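Local coordinates for protein cystathionine beta-lyases/cystathionine gamma-synthases (Corynebacterium glutamicum, PDB 5X5H) that probably makes L,L-cystathionine and succinate from O-succinyl-L-homoserine and L-cysteine with the help of pyridoxal 5'-phosphate, a step of methionine biosynthesis, at residues Ala84-Leu89 / Gly108-Leu113; Phe90-Lys95 / Leu229-Gly234; Asp98-Gly103 / Arg112-Val117. One frame throughout, in Å; residues are numbered along the deposited sequence.

Interaction 1: Ala84-Leu89 / Gly108-Leu113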
loop_
_atom_site.group_PDB
_atom_site.type_symbol
_atom_site.label_atom_id
_atom_site.label_comp_id
_atom_site.label_asym_id
_atom_site.label_seq_id
_atom_site.Cartn_x
_atom_site.Cartn_y
_atom_site.Cartn_z
ATOM N N ALA A 84 5.106 2.752 -21.919
ATOM C CA ALA A 84 3.852 2.136 -22.398
ATOM C C ALA A 84 2.928 3.162 -22.944
ATOM O O ALA A 84 2.177 2.929 -23.927
ATOM C CB ALA A 84 3.119 1.439 -21.245
ATOM N N ALA A 85 2.913 4.371 -22.357
ATOM C CA ALA A 85 2.121 5.499 -22.867
ATOM C C ALA A 85 2.596 5.849 -24.289
ATOM O O ALA A 85 1.813 6.160 -25.181
ATOM C CB ALA A 85 2.259 6.682 -21.916
ATOM N N THR A 86 3.929 5.857 -24.482
ATOM C CA THR A 86 4.532 6.180 -25.813
ATOM C C THR A 86 4.075 5.101 -26.792
ATOM O O THR A 86 3.646 5.427 -27.918
ATOM C CB THR A 86 6.056 6.215 -25.698
ATOM O OG1 THR A 86 6.454 7.285 -24.787
ATOM C CG2 THR A 86 6.747 6.472 -27.030
ATOM N N ASP A 87 4.166 3.846 -26.435
ATOM C CA ASP A 87 3.765 2.776 -27.315
ATOM C C ASP A 87 2.318 2.876 -27.737
ATOM O O ASP A 87 1.968 2.735 -28.917
ATOM C CB ASP A 87 4.032 1.472 -26.593
ATOM C CG ASP A 87 3.634 0.275 -27.392
ATOM O OD1 ASP A 87 4.324 0.018 -28.433
ATOM O OD2 ASP A 87 2.694 -0.534 -27.019
ATOM N N ILE A 88 1.439 3.154 -26.802
ATOM C CA ILE A 88 0.009 3.333 -27.118
ATOM C C ILE A 88 -0.178 4.512 -28.029
ATOM O O ILE A 88 -0.936 4.387 -29.032
ATOM C CB ILE A 88 -0.817 3.542 -25.822
ATOM C CG1 ILE A 88 -0.862 2.275 -24.960
ATOM C CG2 ILE A 88 -2.246 3.954 -26.182
ATOM C CD1 ILE A 88 -1.400 1.036 -25.619
ATOM N N LEU A 89 0.462 5.659 -27.790
ATOM C CA LEU A 89 0.254 6.802 -28.652
ATOM C C LEU A 89 0.768 6.482 -30.041
ATOM O O LEU A 89 0.109 6.790 -31.076
ATOM C CB LEU A 89 0.913 8.072 -28.038
ATOM C CG LEU A 89 0.537 9.478 -28.279
ATOM C CD1 LEU A 89 -0.933 9.705 -28.432
ATOM C CD2 LEU A 89 1.343 10.275 -27.275
ATOM N N GLY A 108 16.690 7.257 -24.937
ATOM C CA GLY A 108 17.151 6.029 -25.635
ATOM C C GLY A 108 16.005 5.014 -25.746
ATOM O O GLY A 108 15.884 4.337 -26.766
ATOM N N GLY A 109 15.107 4.985 -24.742
ATOM C CA GLY A 109 14.001 4.072 -24.835
ATOM C C GLY A 109 12.974 4.396 -25.960
ATOM O O GLY A 109 12.467 3.506 -26.592
ATOM N N THR A 110 12.709 5.662 -26.224
ATOM C CA THR A 110 11.891 6.109 -27.297
ATOM C C THR A 110 12.463 5.650 -28.686
ATOM O O THR A 110 11.781 5.107 -29.556
ATOM C CB THR A 110 11.622 7.609 -27.302
ATOM O OG1 THR A 110 11.158 7.980 -25.988
ATOM C CG2 THR A 110 10.679 7.977 -28.351
ATOM N N TYR A 111 13.745 5.955 -28.796
ATOM C CA TYR A 111 14.462 5.561 -29.988
ATOM C C TYR A 111 14.477 4.027 -30.223
ATOM O O TYR A 111 14.158 3.590 -31.327
ATOM C CB TYR A 111 15.971 6.058 -29.887
ATOM C CG TYR A 111 16.833 5.461 -31.061
ATOM C CD1 TYR A 111 16.625 5.924 -32.317
ATOM C CD2 TYR A 111 17.665 4.403 -30.829
ATOM C CE1 TYR A 111 17.319 5.316 -33.408
ATOM C CE2 TYR A 111 18.344 3.820 -31.891
ATOM C CZ TYR A 111 18.176 4.321 -33.109
ATOM O OH TYR A 111 18.875 3.640 -34.185
ATOM N N ARG A 112 14.711 3.259 -29.189
ATOM C CA ARG A 112 14.744 1.812 -29.244
ATOM C C ARG A 112 13.387 1.309 -29.657
ATOM O O ARG A 112 13.252 0.419 -30.486
ATOM C CB ARG A 112 15.218 1.179 -27.961
ATOM C CG ARG A 112 15.182 -0.357 -27.920
ATOM C CD ARG A 112 15.729 -0.887 -26.617
ATOM N NE ARG A 112 15.261 0.021 -25.532
ATOM C CZ ARG A 112 14.823 -0.314 -24.316
ATOM N NH1 ARG A 112 14.739 -1.586 -23.902
ATOM N NH2 ARG A 112 14.449 0.650 -23.488
ATOM N N LEU A 113 12.342 1.886 -29.107
ATOM C CA LEU A 113 11.008 1.435 -29.510
ATOM C C LEU A 113 10.740 1.650 -30.966
ATOM O O LEU A 113 10.228 0.753 -31.633
ATOM C CB LEU A 113 9.944 2.196 -28.660
ATOM C CG LEU A 113 8.451 1.771 -28.817
ATOM C CD1 LEU A 113 8.205 0.336 -28.526
ATOM C CD2 LEU A 113 7.566 2.675 -27.938
HETATM O O HOH W 1 9.155 7.084 -24.349
#

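Interaction 2: Phe90-Lys95 / Leu229-Gly234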
loop_
_atom_site.group_PDB
_atom_site.type_symbol
_atom_site.label_atom_id
_atom_site.label_comp_id
_atom_site.label_asym_id
_atom_site.label_seq_id
_atom_site.Cartn_x
_atom_site.Cartn_y
_atom_site.Cartn_z
ATOM N N PHE A 90 1.879 5.792 -30.195
ATOM C CA PHE A 90 2.423 5.374 -31.456
ATOM C C PHE A 90 1.372 4.525 -32.204
ATOM O O PHE A 90 1.174 4.630 -33.439
ATOM C CB PHE A 90 3.729 4.576 -31.413
ATOM C CG PHE A 90 4.983 5.339 -31.106
ATOM C CD1 PHE A 90 5.071 6.704 -30.987
ATOM C CD2 PHE A 90 6.100 4.612 -30.841
ATOM C CE1 PHE A 90 6.309 7.344 -30.665
ATOM C CE2 PHE A 90 7.310 5.237 -30.544
ATOM C CZ PHE A 90 7.376 6.572 -30.493
ATOM N N ARG A 91 0.738 3.568 -31.511
ATOM C CA ARG A 91 -0.186 2.631 -32.127
ATOM C C ARG A 91 -1.432 3.290 -32.536
ATOM O O ARG A 91 -2.096 2.711 -33.418
ATOM C CB ARG A 91 -0.387 1.419 -31.166
ATOM C CG ARG A 91 0.893 0.624 -31.107
ATOM C CD ARG A 91 0.840 -0.246 -29.865
ATOM N NE ARG A 91 0.148 -1.453 -30.204
ATOM C CZ ARG A 91 -0.082 -2.456 -29.372
ATOM N NH1 ARG A 91 0.327 -2.373 -28.136
ATOM N NH2 ARG A 91 -0.561 -3.574 -29.864
ATOM N N ILE A 92 -1.832 4.359 -31.915
ATOM C CA ILE A 92 -3.019 5.123 -32.316
ATOM C C ILE A 92 -2.709 5.947 -33.589
ATOM O O ILE A 92 -3.459 5.967 -34.552
ATOM C CB ILE A 92 -3.478 6.035 -31.203
ATOM C CG1 ILE A 92 -4.059 5.157 -30.093
ATOM C CG2 ILE A 92 -4.513 7.053 -31.676
ATOM C CD1 ILE A 92 -4.236 5.904 -28.814
ATOM N N ILE A 93 -1.564 6.624 -33.591
ATOM C CA ILE A 93 -1.262 7.616 -34.618
ATOM C C ILE A 93 -0.718 6.926 -35.856
ATOM O O ILE A 93 -0.974 7.474 -36.972
ATOM C CB ILE A 93 -0.306 8.648 -34.054
ATOM C CG1 ILE A 93 -1.016 9.484 -33.007
ATOM C CG2 ILE A 93 0.183 9.640 -35.171
ATOM C CD1 ILE A 93 -0.192 10.460 -32.249
ATOM N N LEU A 94 0.000 5.858 -35.739
ATOM C CA LEU A 94 0.731 5.237 -36.864
ATOM C C LEU A 94 0.053 3.904 -37.205
ATOM O O LEU A 94 -0.574 3.206 -36.344
ATOM C CB LEU A 94 2.123 4.904 -36.419
ATOM C CG LEU A 94 2.973 6.096 -35.965
ATOM C CD1 LEU A 94 4.209 5.684 -35.274
ATOM C CD2 LEU A 94 3.339 7.063 -37.090
ATOM N N LYS A 95 0.246 3.511 -38.459
ATOM C CA LYS A 95 0.013 2.186 -39.017
ATOM C C LYS A 95 1.102 1.800 -39.973
ATOM O O LYS A 95 1.911 2.695 -40.319
ATOM C CB LYS A 95 -1.385 2.211 -39.768
ATOM C CG LYS A 95 -2.577 2.496 -38.881
ATOM C CD LYS A 95 -2.779 1.397 -37.816
ATOM C CE LYS A 95 -3.853 1.799 -36.772
ATOM N NZ LYS A 95 -3.496 3.017 -36.002
ATOM N N LEU A 229 -8.572 5.752 -24.472
ATOM C CA LEU A 229 -9.396 4.890 -23.614
ATOM C C LEU A 229 -9.581 3.508 -24.152
ATOM O O LEU A 229 -9.468 2.524 -23.429
ATOM C CB LEU A 229 -10.749 5.597 -23.378
ATOM C CG LEU A 229 -11.768 4.773 -22.565
ATOM C CD1 LEU A 229 -11.269 4.526 -21.181
ATOM C CD2 LEU A 229 -13.085 5.548 -22.514
ATOM N N PHE A 230 -9.846 3.386 -25.481
ATOM C CA PHE A 230 -10.011 2.132 -26.132
ATOM C C PHE A 230 -8.769 1.319 -25.935
ATOM O O PHE A 230 -8.811 0.130 -25.584
ATOM C CB PHE A 230 -10.287 2.319 -27.627
ATOM C CG PHE A 230 -10.270 1.036 -28.397
ATOM C CD1 PHE A 230 -11.403 0.238 -28.366
ATOM C CD2 PHE A 230 -9.106 0.524 -28.985
ATOM C CE1 PHE A 230 -11.395 -1.005 -29.015
ATOM C CE2 PHE A 230 -9.118 -0.722 -29.615
ATOM C CZ PHE A 230 -10.241 -1.469 -29.596
ATOM N N MET A 231 -7.596 1.926 -26.109
ATOM C CA MET A 231 -6.384 1.168 -25.992
ATOM C C MET A 231 -5.977 0.853 -24.534
ATOM O O MET A 231 -5.399 -0.213 -24.247
ATOM C CB MET A 231 -5.205 1.924 -26.697
ATOM C CG MET A 231 -5.405 2.069 -28.140
ATOM S SD MET A 231 -5.351 0.577 -29.144
ATOM C CE MET A 231 -3.608 0.566 -29.559
ATOM N N GLN A 232 -6.259 1.790 -23.641
ATOM C CA GLN A 232 -6.042 1.567 -22.232
ATOM C C GLN A 232 -6.710 0.256 -21.836
ATOM O O GLN A 232 -6.112 -0.619 -21.200
ATOM C CB GLN A 232 -6.644 2.787 -21.470
ATOM C CG GLN A 232 -6.207 2.875 -20.027
ATOM C CD GLN A 232 -6.832 4.057 -19.385
ATOM O OE1 GLN A 232 -8.020 4.250 -19.509
ATOM N NE2 GLN A 232 -6.097 4.826 -18.624
ATOM N N GLY A 233 -7.989 0.086 -22.152
ATOM C CA GLY A 233 -8.782 -1.057 -21.809
ATOM C C GLY A 233 -8.471 -2.241 -22.699
ATOM O O GLY A 233 -8.447 -3.434 -22.318
ATOM N N GLY A 234 -8.148 -2.062 -23.967
ATOM C CA GLY A 234 -8.056 -3.149 -24.894
ATOM C C GLY A 234 -6.675 -3.766 -24.967
ATOM O O GLY A 234 -6.525 -4.985 -25.261
#

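Interaction 3: Asp98-Gly103 / Arg112-Val117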
loop_
_atom_site.group_PDB
_atom_site.type_symbol
_atom_site.label_atom_id
_atom_site.label_comp_id
_atom_site.label_asym_id
_atom_site.label_seq_id
_atom_site.Cartn_x
_atom_site.Cartn_y
_atom_site.Cartn_z
ATOM N N ASP A 98 3.305 4.340 -42.494
ATOM C CA ASP A 98 3.392 5.691 -42.046
ATOM C C ASP A 98 4.854 6.004 -41.577
ATOM O O ASP A 98 5.652 5.133 -41.465
ATOM C CB ASP A 98 2.455 5.851 -40.828
ATOM C CG ASP A 98 1.001 5.882 -41.188
ATOM O OD1 ASP A 98 0.656 6.110 -42.365
ATOM O OD2 ASP A 98 0.143 5.669 -40.258
ATOM N N HIS A 99 5.118 7.254 -41.420
ATOM C CA HIS A 99 6.415 7.795 -41.064
ATOM C C HIS A 99 6.392 8.715 -39.905
ATOM O O HIS A 99 5.449 9.468 -39.677
ATOM C CB HIS A 99 6.936 8.518 -42.377
ATOM C CG HIS A 99 8.225 9.236 -42.260
ATOM N ND1 HIS A 99 8.276 10.595 -42.190
ATOM C CD2 HIS A 99 9.505 8.778 -42.345
ATOM C CE1 HIS A 99 9.548 10.954 -42.146
ATOM N NE2 HIS A 99 10.305 9.897 -42.262
ATOM N N ILE A 100 7.450 8.654 -39.127
ATOM C CA ILE A 100 7.738 9.541 -37.991
ATOM C C ILE A 100 8.982 10.448 -38.212
ATOM O O ILE A 100 10.034 9.874 -38.680
ATOM C CB ILE A 100 8.101 8.719 -36.743
ATOM C CG1 ILE A 100 7.190 7.621 -36.486
ATOM C CG2 ILE A 100 8.243 9.664 -35.515
ATOM C CD1 ILE A 100 7.728 6.664 -35.446
ATOM N N VAL A 101 8.918 11.681 -37.853
ATOM C CA VAL A 101 10.076 12.568 -37.733
ATOM C C VAL A 101 10.421 12.599 -36.230
ATOM O O VAL A 101 9.531 12.941 -35.397
ATOM C CB VAL A 101 9.809 13.945 -38.274
ATOM C CG1 VAL A 101 11.024 14.855 -38.079
ATOM C CG2 VAL A 101 9.446 13.864 -39.767
ATOM N N LEU A 102 11.658 12.257 -35.871
ATOM C CA LEU A 102 12.185 12.188 -34.519
ATOM C C LEU A 102 13.408 13.044 -34.404
ATOM O O LEU A 102 14.121 13.265 -35.369
ATOM C CB LEU A 102 12.629 10.686 -34.248
ATOM C CG LEU A 102 13.353 10.225 -32.999
ATOM C CD1 LEU A 102 12.246 10.211 -31.914
ATOM C CD2 LEU A 102 14.063 8.885 -33.048
ATOM N N GLY A 103 13.674 13.568 -33.200
ATOM C CA GLY A 103 14.871 14.312 -32.977
ATOM C C GLY A 103 16.119 13.502 -32.795
ATOM O O GLY A 103 16.122 12.274 -32.712
ATOM N N ARG A 112 14.711 3.259 -29.189
ATOM C CA ARG A 112 14.744 1.812 -29.244
ATOM C C ARG A 112 13.387 1.309 -29.657
ATOM O O ARG A 112 13.252 0.419 -30.486
ATOM C CB ARG A 112 15.218 1.179 -27.961
ATOM C CG ARG A 112 15.182 -0.357 -27.920
ATOM C CD ARG A 112 15.729 -0.887 -26.617
ATOM N NE ARG A 112 15.261 0.021 -25.532
ATOM C CZ ARG A 112 14.823 -0.314 -24.316
ATOM N NH1 ARG A 112 14.739 -1.586 -23.902
ATOM N NH2 ARG A 112 14.449 0.650 -23.488
ATOM N N LEU A 113 12.342 1.886 -29.107
ATOM C CA LEU A 113 11.008 1.435 -29.510
ATOM C C LEU A 113 10.740 1.650 -30.966
ATOM O O LEU A 113 10.228 0.753 -31.633
ATOM C CB LEU A 113 9.944 2.196 -28.660
ATOM C CG LEU A 113 8.451 1.771 -28.817
ATOM C CD1 LEU A 113 8.205 0.336 -28.526
ATOM C CD2 LEU A 113 7.566 2.675 -27.938
ATOM N N ILE A 114 11.055 2.824 -31.482
ATOM C CA ILE A 114 10.874 3.077 -32.924
ATOM C C ILE A 114 11.742 2.134 -33.788
ATOM O O ILE A 114 11.257 1.501 -34.704
ATOM C CB ILE A 114 11.201 4.519 -33.221
ATOM C CG1 ILE A 114 10.170 5.432 -32.508
ATOM C CG2 ILE A 114 11.246 4.657 -34.771
ATOM C CD1 ILE A 114 10.581 6.882 -32.452
ATOM N N ASP A 115 13.008 2.129 -33.424
ATOM C CA ASP A 115 14.000 1.558 -34.322
ATOM C C ASP A 115 13.997 0.028 -34.252
ATOM O O ASP A 115 14.233 -0.601 -35.296
ATOM C CB ASP A 115 15.361 2.052 -33.991
ATOM C CG ASP A 115 16.447 1.411 -34.932
ATOM O OD1 ASP A 115 16.458 1.782 -36.111
ATOM O OD2 ASP A 115 17.212 0.563 -34.469
ATOM N N THR A 116 13.777 -0.602 -33.097
ATOM C CA THR A 116 13.709 -2.058 -33.003
ATOM C C THR A 116 12.335 -2.598 -33.263
ATOM O O THR A 116 12.153 -3.556 -34.024
ATOM C CB THR A 116 14.284 -2.533 -31.624
ATOM O OG1 THR A 116 15.685 -2.257 -31.525
ATOM C CG2 THR A 116 14.058 -4.038 -31.455
ATOM N N VAL A 117 11.316 -2.024 -32.659
ATOM C CA VAL A 117 9.992 -2.569 -32.758
ATOM C C VAL A 117 9.182 -2.022 -33.905
ATOM O O VAL A 117 8.710 -2.787 -34.770
ATOM C CB VAL A 117 9.215 -2.392 -31.361
ATOM C CG1 VAL A 117 7.779 -2.918 -31.436
ATOM C CG2 VAL A 117 10.021 -3.074 -30.255
#

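Interaction 1: Ala84-Leu89 / Gly108-Leu113
Helices 82-93 and 108-118 of the PLP-binding domain lie side by side next to the cofactor pocket, and L113 of the second helix bridges them by resting on T86 and D87 of the first. The two short segments run in roughly the same direction, their axes 10.7 Å apart at an angle of 37°. L113 puts its CG anti to the backbone N (chi1 -174°), which carries both methyls across the gap. Its CD2 settles against the backbone of D87, 3.9 Å from the CA of that residue, and also meets T86 CG2 at 4.0 Å. The other methyl, L113 CD1, comes up to D87 OD1 at 3.9 Å, the leucine crossing the aspartate at about a right angle. L113 thus covers one flank of the acid with hydrocarbon, while the carboxylate oxygens are held by charge: D87 OD2 by R91 of the same helix, D87 OD1 by R91 of the second subunit. A water joins the two threonines, donating to T86 OG1 and to T110 OG1, each at 2.7 Å, and T86 OG1 is also hydrogen-bonded to G82 O. The T110 side chain lies about 5 Å from the bound PLP, so this seam borders the cofactor pocket. W148 of strand 144-150 lies against T86 and T110, F118 touches D87 and L113, and I235 of the second subunit packs on D87 and L113.

Interaction 2: Phe90-Lys95 / Leu229-Gly234
M231 reaches from helix 222-235 to the last turn of helix 82-93, where it meets R91 and I92. Its CB points toward that helix and lies against I88, one turn before I92. Beyond it, CG stands beside the backbone N (chi1 -64°) and packs on the outer branch of I92, 3.9 Å from I92 CG1 and 4.1 Å from I92 CD1; the two side chains slide past each other in opposite directions. Bends at chi2 and again at chi3 (-91°) then send the thioether onward to R91, so that the terminal CE ends 3.7 Å from R91 CB. The same methyl lies obliquely to the R91 guanidinium. Helices 82-93 and 222-235 pack together in the PLP-binding domain, and their seam reaches the interface with the second subunit. There R91 bends at chi3, its guanidinium taken up by D87 of both subunits. The R91 of the second subunit comes close to it, and the paired aspartates probably offset the like charges. Where the helix gives way to loop at L94, K95 folds back over its end: NZ bonds to R91 O at 3.0 Å and to L94 O at 2.9 Å, the latter approached from above the carbonyl plane. A glycerol, probably from the crystallisation liquor, also bonds to K95 NZ.

Interaction 3: Asp98-Gly103 / Arg112-Val117
I114 of helix 108-118 presents its two branches to strand 99-103, where I100 and L102 receive them. These two strand residues are two apart and so send their side chains to the same face of the sheet, both toward the helix. CG1 of I114 stands beside the backbone N (chi1 -65°), which leaves CG2 anti to that nitrogen and turns the fork of the two branches to the strand. I100 CD1 meets this fork, 4.0 Å from I114 CG1 and 4.1 Å from I114 CG2. Farther along the strand, the end of the longer branch, I114 CD1, touches the isobutyl tip of L102 at 3.8 Å from CD1 and 4.1 Å from CD2. Both pairs meet tip to tip, so the strand and helix backbones stay well separated, with CA atoms 8.8 Å apart for I100 and I114. Every group in the contact is buried and apolar, and dispersion and the exclusion of water are what hold it. The layer continues on several sides: F90 of helix 82-93 and Y125 of strand 124-128 pack on I114, L94 lies on I100, and Y111 and V127 lie on L102. Strand 99-103, helix 108-118 and the parallel strand 124-128 form a beta-alpha-beta crossover, and I114 is one of the residues that seat its helix on the central sheet of the PLP-binding domain.

How the interactions relate
All three contacts are buried, but their chemistry changes with their place. Interaction 3, strand to helix, is purely aliphatic; interactions 1 and 2, helix to helix, place hydrocarbon beside the D87 and R91 charges shared with the second subunit. Interaction 1 also includes a bridging water and lies nearest the cofactor, whereas the lysine fold-back of interaction 2 marks the far end of its helix. Interactions 1 and 2 share helix 82-93, and interactions 1 and 3 share helix 108-118, which turns L113 to one neighbour and I114 to another. F90, from the helix segment of interaction 2, touches the other two: its CE2 lies 3.7 Å from L113 CD2 and 3.5 Å from I114 CG1.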